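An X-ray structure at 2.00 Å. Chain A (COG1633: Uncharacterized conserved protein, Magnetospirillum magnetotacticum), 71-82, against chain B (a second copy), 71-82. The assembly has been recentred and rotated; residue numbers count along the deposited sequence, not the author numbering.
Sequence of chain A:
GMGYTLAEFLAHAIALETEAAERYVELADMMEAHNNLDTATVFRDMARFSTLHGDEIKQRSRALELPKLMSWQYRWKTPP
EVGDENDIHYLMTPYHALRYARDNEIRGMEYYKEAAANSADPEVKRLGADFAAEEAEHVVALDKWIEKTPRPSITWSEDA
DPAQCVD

Chain A, residues 71-82: SWQYRWKTPPEV
Chain B (71-82) SWQYRWKTPPEV

The two stretches are copies of one segment related by an exact two-fold axis, so each contact described from chain A recurs with the chains exchanged. Residues 71-73 have helical phi/psi (-47/-41, -70/-17, -73/-14) without the regular helical bonds. The turn is closed by Ser A71 O, which accepts from Arg A75 N at 2.9 Å and from Tyr A74 N at 3.2 Å. Tyr A74 has phi/psi -144/-23, and from Arg A75 to Thr A78 the chain is extended, with phi between -56 and -71° and psi between 142 and 147°. Pro A79 (-75/175) and Pro A80 (-53/135) continue it.

The register is set by Lys A77 and Thr B78, whose CA atoms lie 5.9 Å apart, and by the equivalent pair Thr A78 and Lys B77. It is confined to these pairs: the chains cross here, and the CA atoms separate beyond them, Arg A75 CA to Arg B75 CA being 10.1 Å. Among the atoms modelled, no hydrogen bond joins the stretches directly; the 649 Å² they bury, both sides summed, rests on packing, a guanidinium stack and two bridging waters.

Arg A75 and Thr A78 cover the most surface, with 86 and 87 Å² of the residue masked by the partner. Arg A75 points its CA-to-CB bond toward chain B and runs nearly straight beyond an m chi1 (-79, -176, 169, -172° for chi1 to chi4). Its guanidinium lies flat on that of Arg B75, centres 3.7 Å apart and planes at 9°, with Arg A75 NE 3.3 Å from Arg B75 CZ. The like charges are close, Arg A75 NE to Arg B75 NE being 3.6 Å, so the stack brings no charge attraction of its own. NH1 and NH2 are, however, hydrogen-bonded elsewhere in the structure, and NH1 also reaches a bridging water. Water 1 accepts from Arg A75 NH1 at 2.8 Å and donates to Trp B76 O at 2.9 Å; water 2 accepts from Arg B75 NH1 at 2.8 Å and donates to Trp A76 O at 2.9 Å. Each water thus ties a guanidinium to the partner's backbone.

Thr A78 has chi1 62° (p), and its CA-to-CB bond also points toward the partner. Its methyl CG2 lies 4.0 Å from Thr B78 CG2, 3.7 Å from Thr B78 N and 3.6 Å from Trp B76 O, while its OG1 sits 3.5 Å from Lys B77 CG. These are van der Waals contacts. Thr A78 N is buried here without a partner in the model, a cost repeated at Thr B78 N.

Pro A79, C-gamma endo, places CG 3.9 Å from Trp B72 CB, an apolar contact. Trp B72 (chi1 47°, p; chi2 88°) directs CA-to-CB toward chain A, but the end of its side chain leads away. The CA-to-CB bond of Lys A77 is sideways, with chi1 -147° between wells, then t, t, p; its NZ comes 4.2 Å from Glu B81 CB. Glu B81 is unmodelled beyond CB, so the coordinates establish no salt bridge there.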

ATOM      1  N   SER A  71      -0.595  -5.401  -6.166  1.00 36.83           N
ATOM      2  CA  SER A  71      -0.097  -4.382  -5.255  1.00 36.62           C
ATOM      3  C   SER A  71       1.039  -4.850  -4.348  1.00 37.51           C
ATOM      4  O   SER A  71       1.978  -4.092  -4.118  1.00 37.18           O
ATOM      5  CB  SER A  71      -1.238  -3.823  -4.412  1.00 36.54           C
ATOM      6  OG  SER A  71      -1.980  -4.854  -3.790  1.00 32.34           O
ATOM      7  N   TRP A  72       0.958  -6.077  -3.822  1.00 38.91           N
ATOM      8  CA  TRP A  72       1.987  -6.555  -2.888  1.00 40.20           C
ATOM      9  C   TRP A  72       3.312  -6.789  -3.597  1.00 40.08           C
ATOM     10  O   TRP A  72       4.334  -6.819  -2.948  1.00 42.06           O
ATOM     11  CB  TRP A  72       1.558  -7.802  -2.081  1.00 41.73           C
ATOM     12  CG  TRP A  72       0.954  -8.847  -2.915  1.00 42.90           C
ATOM     13  CD1 TRP A  72       1.588  -9.860  -3.590  1.00 43.98           C
ATOM     14  CD2 TRP A  72      -0.417  -8.948  -3.223  1.00 42.23           C
ATOM     15  NE1 TRP A  72       0.658 -10.599  -4.301  1.00 44.53           N
ATOM     16  CE2 TRP A  72      -0.579 -10.046  -4.083  1.00 44.11           C
ATOM     17  CE3 TRP A  72      -1.532  -8.201  -2.859  1.00 43.93           C
ATOM     18  CZ2 TRP A  72      -1.810 -10.409  -4.569  1.00 44.28           C
ATOM     19  CZ3 TRP A  72      -2.747  -8.562  -3.335  1.00 43.80           C
ATOM     20  CH2 TRP A  72      -2.891  -9.643  -4.170  1.00 44.28           C
ATOM     21  N   GLN A  73       3.323  -6.881  -4.924  1.00 39.27           N
ATOM     22  CA  GLN A  73       4.587  -7.017  -5.646  1.00 38.64           C
ATOM     23  C   GLN A  73       5.432  -5.756  -5.695  1.00 37.88           C
ATOM     24  O   GLN A  73       6.587  -5.813  -6.112  1.00 38.14           O
ATOM     25  CB  GLN A  73       4.347  -7.507  -7.082  1.00 38.33           C
ATOM     26  CG  GLN A  73       3.535  -8.777  -7.148  1.00 39.13           C
ATOM     27  CD  GLN A  73       3.425  -9.342  -8.541  1.00 38.89           C
ATOM     28  OE1 GLN A  73       2.415  -9.175  -9.199  1.00 40.78           O
ATOM     29  NE2 GLN A  73       4.464 -10.032  -8.991  1.00 41.27           N
ATOM     30  N   TYR A  74       4.881  -4.598  -5.350  1.00 36.14           N
ATOM     31  CA  TYR A  74       5.655  -3.367  -5.545  1.00 36.06           C
ATOM     32  C   TYR A  74       5.435  -2.309  -4.464  1.00 35.56           C
ATOM     33  O   TYR A  74       6.284  -1.470  -4.300  1.00 35.87           O
ATOM     34  CB  TYR A  74       5.429  -2.776  -6.964  1.00 35.47           C
ATOM     35  CG  TYR A  74       3.984  -2.358  -7.172  1.00 36.68           C
ATOM     36  CD1 TYR A  74       3.533  -1.135  -6.681  1.00 35.40           C
ATOM     37  CD2 TYR A  74       3.044  -3.210  -7.782  1.00 36.49           C
ATOM     38  CE1 TYR A  74       2.234  -0.763  -6.798  1.00 37.29           C
ATOM     39  CE2 TYR A  74       1.705  -2.805  -7.923  1.00 36.84           C
ATOM     40  CZ  TYR A  74       1.335  -1.573  -7.414  1.00 35.28           C
ATOM     41  OH  TYR A  74       0.064  -1.103  -7.487  1.00 39.66           O
ATOM     42  N   ARG A  75       4.310  -2.332  -3.749  1.00 34.32           N
ATOM     43  CA  ARG A  75       4.064  -1.327  -2.699  1.00 33.40           C
ATOM     44  C   ARG A  75       5.118  -1.371  -1.583  1.00 35.01           C
ATOM     45  O   ARG A  75       5.546  -2.434  -1.154  1.00 34.55           O
ATOM     46  CB  ARG A  75       2.696  -1.492  -2.076  1.00 32.52           C
ATOM     47  CG  ARG A  75       1.569  -0.945  -2.883  1.00 30.61           C
ATOM     48  CD  ARG A  75       0.305  -1.078  -2.112  1.00 31.67           C
ATOM     49  NE  ARG A  75      -0.767  -0.322  -2.742  1.00 29.90           N
ATOM     50  CZ  ARG A  75      -1.949  -0.132  -2.198  1.00 26.76           C
ATOM     51  NH1 ARG A  75      -2.258  -0.728  -1.075  1.00 26.95           N
ATOM     52  NH2 ARG A  75      -2.863   0.583  -2.832  1.00 28.90           N
ATOM     53  N   TRP A  76       5.496  -0.206  -1.075  1.00 35.55           N
ATOM     54  CA  TRP A  76       6.217  -0.151   0.196  1.00 36.55           C
ATOM     55  C   TRP A  76       5.445  -0.847   1.300  1.00 37.78           C
ATOM     56  O   TRP A  76       4.197  -0.850   1.317  1.00 38.27           O
ATOM     57  CB  TRP A  76       6.496   1.300   0.588  1.00 36.33           C
ATOM     58  CG  TRP A  76       7.536   1.964  -0.246  1.00 34.33           C
ATOM     59  CD1 TRP A  76       7.924   1.638  -1.534  1.00 37.36           C
ATOM     60  CD2 TRP A  76       8.294   3.124   0.107  1.00 36.18           C
ATOM     61  NE1 TRP A  76       8.897   2.515  -1.970  1.00 36.60           N
ATOM     62  CE2 TRP A  76       9.124   3.444  -0.991  1.00 36.73           C
ATOM     63  CE3 TRP A  76       8.361   3.914   1.253  1.00 37.36           C
ATOM     64  CZ2 TRP A  76      10.025   4.493  -0.963  1.00 38.08           C
ATOM     65  CZ3 TRP A  76       9.262   4.965   1.281  1.00 36.40           C
ATOM     66  CH2 TRP A  76      10.081   5.242   0.175  1.00 36.55           C
ATOM     67  N   LYS A  77       6.184  -1.462   2.222  1.00 39.55           N
ATOM     68  CA  LYS A  77       5.608  -2.155   3.380  1.00 41.97           C
ATOM     69  C   LYS A  77       4.893  -1.108   4.219  1.00 42.43           C
ATOM     70  O   LYS A  77       5.287   0.031   4.242  1.00 41.92           O
ATOM     71  CB  LYS A  77       6.722  -2.834   4.203  1.00 42.09           C
ATOM     72  CG  LYS A  77       6.370  -4.134   4.909  1.00 45.47           C
ATOM     73  CD  LYS A  77       7.226  -4.342   6.219  1.00 45.38           C
ATOM     74  CE  LYS A  77       6.890  -5.635   6.991  1.00 46.88           C
ATOM     75  NZ  LYS A  77       7.152  -6.938   6.245  1.00 49.46           N
ATOM     76  N   THR A  78       3.803  -1.460   4.875  1.00 44.50           N
ATOM     77  CA  THR A  78       3.141  -0.475   5.735  1.00 46.10           C
ATOM     78  C   THR A  78       4.066  -0.289   6.955  1.00 46.96           C
ATOM     79  O   THR A  78       4.687  -1.249   7.410  1.00 47.03           O
ATOM     80  CB  THR A  78       1.680  -0.885   6.152  1.00 46.70           C
ATOM     81  OG1 THR A  78       1.708  -2.088   6.915  1.00 46.60           O
ATOM     82  CG2 THR A  78       0.758  -1.077   4.908  1.00 47.60           C
ATOM     83  N   PRO A  79       4.170   0.940   7.470  1.00 48.10           N
ATOM     84  CA  PRO A  79       5.078   1.225   8.587  1.00 49.01           C
ATOM     85  C   PRO A  79       4.521   0.687   9.917  1.00 50.53           C
ATOM     86  O   PRO A  79       3.410   0.189   9.935  1.00 50.10           O
ATOM     87  CB  PRO A  79       5.133   2.753   8.599  1.00 48.75           C
ATOM     88  CG  PRO A  79       3.793   3.181   8.070  1.00 48.55           C
ATOM     89  CD  PRO A  79       3.433   2.143   7.031  1.00 48.38           C
ATOM     90  N   PRO A  80       5.290   0.791  11.024  1.00 52.84           N
ATOM     91  CA  PRO A  80       4.782   0.346  12.351  1.00 54.07           C
ATOM     92  C   PRO A  80       3.430   0.988  12.714  1.00 55.48           C
ATOM     93  O   PRO A  80       3.248   2.191  12.519  1.00 55.53           O
ATOM     94  CB  PRO A  80       5.884   0.781  13.329  1.00 53.86           C
ATOM     95  CG  PRO A  80       7.113   0.840  12.489  1.00 54.08           C
ATOM     96  CD  PRO A  80       6.673   1.310  11.113  1.00 52.97           C
ATOM     97  N   GLU A  81       2.501   0.167  13.210  1.00 57.39           N
ATOM     98  CA  GLU A  81       1.088   0.521  13.298  1.00 58.53           C
ATOM     99  C   GLU A  81       0.747   0.947  14.694  1.00 59.92           C
ATOM    100  O   GLU A  81       0.115   0.187  15.436  1.00 60.25           O
ATOM    101  CB  GLU A  81       0.209  -0.674  12.918  1.00 58.53           C
ATOM    102  N   VAL A  82       1.151   2.170  15.051  1.00 61.69           N
ATOM    103  CA  VAL A  82       0.890   2.725  16.400  1.00 62.73           C
ATOM    104  C   VAL A  82       0.617   4.238  16.383  1.00 63.89           C
ATOM    105  O   VAL A  82       1.252   4.968  15.604  1.00 63.98           O
TER
ATOM    106  N   SER B  71      -0.918   7.722   2.659  1.00 36.83           N
ATOM    107  CA  SER B  71      -1.176   6.335   2.304  1.00 36.62           C
ATOM    108  C   SER B  71      -1.405   5.412   3.499  1.00 37.51           C
ATOM    109  O   SER B  71      -2.274   4.546   3.433  1.00 37.18           O
ATOM    110  CB  SER B  71      -0.046   5.792   1.437  1.00 36.54           C
ATOM    111  OG  SER B  71       1.220   6.021   2.027  1.00 32.34           O
ATOM    112  N   TRP B  72      -0.632   5.578   4.577  1.00 38.91           N
ATOM    113  CA  TRP B  72      -0.761   4.675   5.729  1.00 40.20           C
ATOM    114  C   TRP B  72      -2.077   4.895   6.460  1.00 40.08           C
ATOM    115  O   TRP B  72      -2.510   4.020   7.177  1.00 42.06           O
ATOM    116  CB  TRP B  72       0.437   4.742   6.705  1.00 41.73           C
ATOM    117  CG  TRP B  72       0.826   6.115   7.042  1.00 42.90           C
ATOM    118  CD1 TRP B  72       0.335   6.909   8.049  1.00 43.98           C
ATOM    119  CD2 TRP B  72       1.756   6.895   6.326  1.00 42.23           C
ATOM    120  NE1 TRP B  72       0.934   8.156   7.993  1.00 44.53           N
ATOM    121  CE2 TRP B  72       1.809   8.158   6.936  1.00 44.11           C
ATOM    122  CE3 TRP B  72       2.546   6.646   5.208  1.00 43.93           C
ATOM    123  CZ2 TRP B  72       2.627   9.154   6.465  1.00 44.28           C
ATOM    124  CZ3 TRP B  72       3.356   7.628   4.748  1.00 43.80           C
ATOM    125  CH2 TRP B  72       3.404   8.857   5.358  1.00 44.28           C
ATOM    126  N   GLN B  73      -2.758   6.014   6.233  1.00 39.27           N
ATOM    127  CA  GLN B  73      -4.068   6.221   6.848  1.00 38.64           C
ATOM    128  C   GLN B  73      -5.189   5.383   6.258  1.00 37.88           C
ATOM    129  O   GLN B  73      -6.281   5.343   6.823  1.00 38.14           O
ATOM    130  CB  GLN B  73      -4.474   7.701   6.788  1.00 38.33           C
ATOM    131  CG  GLN B  73      -3.436   8.625   7.377  1.00 39.13           C
ATOM    132  CD  GLN B  73      -3.893  10.060   7.457  1.00 38.89           C
ATOM    133  OE1 GLN B  73      -3.522  10.874   6.631  1.00 40.78           O
ATOM    134  NE2 GLN B  73      -4.691  10.378   8.467  1.00 41.27           N
ATOM    135  N   TYR B  74      -4.988   4.762   5.102  1.00 36.14           N
ATOM    136  CA  TYR B  74      -6.121   4.082   4.465  1.00 36.06           C
ATOM    137  C   TYR B  74      -5.749   2.791   3.736  1.00 35.56           C
ATOM    138  O   TYR B  74      -6.611   1.972   3.540  1.00 35.87           O
ATOM    139  CB  TYR B  74      -6.908   5.046   3.535  1.00 35.47           C
ATOM    140  CG  TYR B  74      -6.052   5.531   2.378  1.00 36.68           C
ATOM    141  CD1 TYR B  74      -5.873   4.726   1.256  1.00 35.40           C
ATOM    142  CD2 TYR B  74      -5.352   6.751   2.432  1.00 36.49           C
ATOM    143  CE1 TYR B  74      -5.065   5.106   0.235  1.00 37.29           C
ATOM    144  CE2 TYR B  74      -4.537   7.150   1.358  1.00 36.84           C
ATOM    145  CZ  TYR B  74      -4.414   6.298   0.275  1.00 35.28           C
ATOM    146  OH  TYR B  74      -3.639   6.587  -0.800  1.00 39.66           O
ATOM    147  N   ARG B  75      -4.494   2.615   3.322  1.00 34.32           N
ATOM    148  CA  ARG B  75      -4.100   1.382   2.616  1.00 33.40           C
ATOM    149  C   ARG B  75      -4.304   0.123   3.470  1.00 35.01           C
ATOM    150  O   ARG B  75      -4.033   0.112   4.663  1.00 34.55           O
ATOM    151  CB  ARG B  75      -2.656   1.431   2.168  1.00 32.52           C
ATOM    152  CG  ARG B  75      -2.408   2.233   0.937  1.00 30.61           C
ATOM    153  CD  ARG B  75      -0.978   2.110   0.552  1.00 31.67           C
ATOM    154  NE  ARG B  75      -0.752   2.653  -0.780  1.00 29.90           N
ATOM    155  CZ  ARG B  75       0.382   2.537  -1.437  1.00 26.76           C
ATOM    156  NH1 ARG B  75       1.425   2.005  -0.855  1.00 26.95           N
ATOM    157  NH2 ARG B  75       0.498   3.046  -2.652  1.00 28.90           N
ATOM    158  N   TRP B  76      -4.735  -0.962   2.839  1.00 35.55           N
ATOM    159  CA  TRP B  76      -4.635  -2.276   3.471  1.00 36.55           C
ATOM    160  C   TRP B  76      -3.209  -2.584   3.883  1.00 37.78           C
ATOM    161  O   TRP B  76      -2.237  -2.157   3.227  1.00 38.27           O
ATOM    162  CB  TRP B  76      -5.152  -3.362   2.527  1.00 36.33           C
ATOM    163  CG  TRP B  76      -6.631  -3.353   2.346  1.00 34.33           C
ATOM    164  CD1 TRP B  76      -7.499  -2.290   2.519  1.00 37.36           C
ATOM    165  CD2 TRP B  76      -7.435  -4.442   1.884  1.00 36.18           C
ATOM    166  NE1 TRP B  76      -8.789  -2.681   2.221  1.00 36.60           N
ATOM    167  CE2 TRP B  76      -8.770  -3.986   1.810  1.00 36.73           C
ATOM    168  CE3 TRP B  76      -7.156  -5.764   1.542  1.00 37.36           C
ATOM    169  CZ2 TRP B  76      -9.819  -4.809   1.440  1.00 38.08           C
ATOM    170  CZ3 TRP B  76      -8.205  -6.588   1.170  1.00 36.40           C
ATOM    171  CH2 TRP B  76      -9.521  -6.101   1.123  1.00 36.55           C
ATOM    172  N   LYS B  77      -3.072  -3.312   4.991  1.00 39.55           N
ATOM    173  CA  LYS B  77      -1.769  -3.734   5.518  1.00 41.97           C
ATOM    174  C   LYS B  77      -1.142  -4.648   4.479  1.00 42.43           C
ATOM    175  O   LYS B  77      -1.833  -5.330   3.765  1.00 41.92           O
ATOM    176  CB  LYS B  77      -1.953  -4.484   6.853  1.00 42.09           C
ATOM    177  CG  LYS B  77      -0.849  -4.336   7.889  1.00 45.47           C
ATOM    178  CD  LYS B  77      -0.740  -5.609   8.817  1.00 45.38           C
ATOM    179  CE  LYS B  77       0.384  -5.525   9.871  1.00 46.88           C
ATOM    180  NZ  LYS B  77       0.244  -4.408  10.899  1.00 49.46           N
ATOM    181  N   THR B  78       0.172  -4.637   4.339  1.00 44.50           N
ATOM    182  CA  THR B  78       0.793  -5.559   3.383  1.00 46.10           C
ATOM    183  C   THR B  78       0.662  -6.965   4.005  1.00 46.96           C
ATOM    184  O   THR B  78       0.763  -7.112   5.223  1.00 47.03           O
ATOM    185  CB  THR B  78       2.284  -5.197   3.038  1.00 46.70           C
ATOM    186  OG1 THR B  78       3.091  -5.274   4.209  1.00 46.60           O
ATOM    187  CG2 THR B  78       2.402  -3.771   2.416  1.00 47.60           C
ATOM    188  N   PRO B  79       0.423  -7.987   3.178  1.00 48.10           N
ATOM    189  CA  PRO B  79       0.216  -9.349   3.687  1.00 49.01           C
ATOM    190  C   PRO B  79       1.542  -9.988   4.137  1.00 50.53           C
ATOM    191  O   PRO B  79       2.582  -9.383   3.957  1.00 50.10           O
ATOM    192  CB  PRO B  79      -0.357 -10.081   2.473  1.00 48.75           C
ATOM    193  CG  PRO B  79       0.244  -9.376   1.290  1.00 48.55           C
ATOM    194  CD  PRO B  79       0.335  -7.924   1.704  1.00 48.38           C
ATOM    195  N   PRO B  80       1.500 -11.209   4.717  1.00 52.84           N
ATOM    196  CA  PRO B  80       2.753 -11.907   5.116  1.00 54.07           C
ATOM    197  C   PRO B  80       3.762 -12.023   3.959  1.00 55.48           C
ATOM    198  O   PRO B  80       3.376 -12.355   2.837  1.00 55.53           O
ATOM    199  CB  PRO B  80       2.270 -13.291   5.574  1.00 53.86           C
ATOM    200  CG  PRO B  80       0.856 -13.066   5.984  1.00 54.08           C
ATOM    201  CD  PRO B  80       0.299 -12.007   5.049  1.00 52.97           C
ATOM    202  N   GLU B  81       5.030 -11.723   4.249  1.00 57.39           N
ATOM    203  CA  GLU B  81       6.042 -11.461   3.231  1.00 58.53           C
ATOM    204  C   GLU B  81       6.897 -12.674   3.026  1.00 59.92           C
ATOM    205  O   GLU B  81       8.045 -12.707   3.481  1.00 60.25           O
ATOM    206  CB  GLU B  81       6.938 -10.291   3.650  1.00 58.53           C
ATOM    207  N   VAL B  82       6.345 -13.671   2.327  1.00 61.69           N
ATOM    208  CA  VAL B  82       7.068 -14.934   2.048  1.00 62.73           C
ATOM    209  C   VAL B  82       6.738 -15.522   0.666  1.00 63.89           C
ATOM    210  O   VAL B  82       5.577 -15.446   0.227  1.00 63.98           O
TER
HETATM  211  O   HOH W   1      -0.720  -2.189   0.719  1.00 34.42           O
HETATM  212  O   HOH W   2       1.706   0.675   1.568  1.00 34.42           O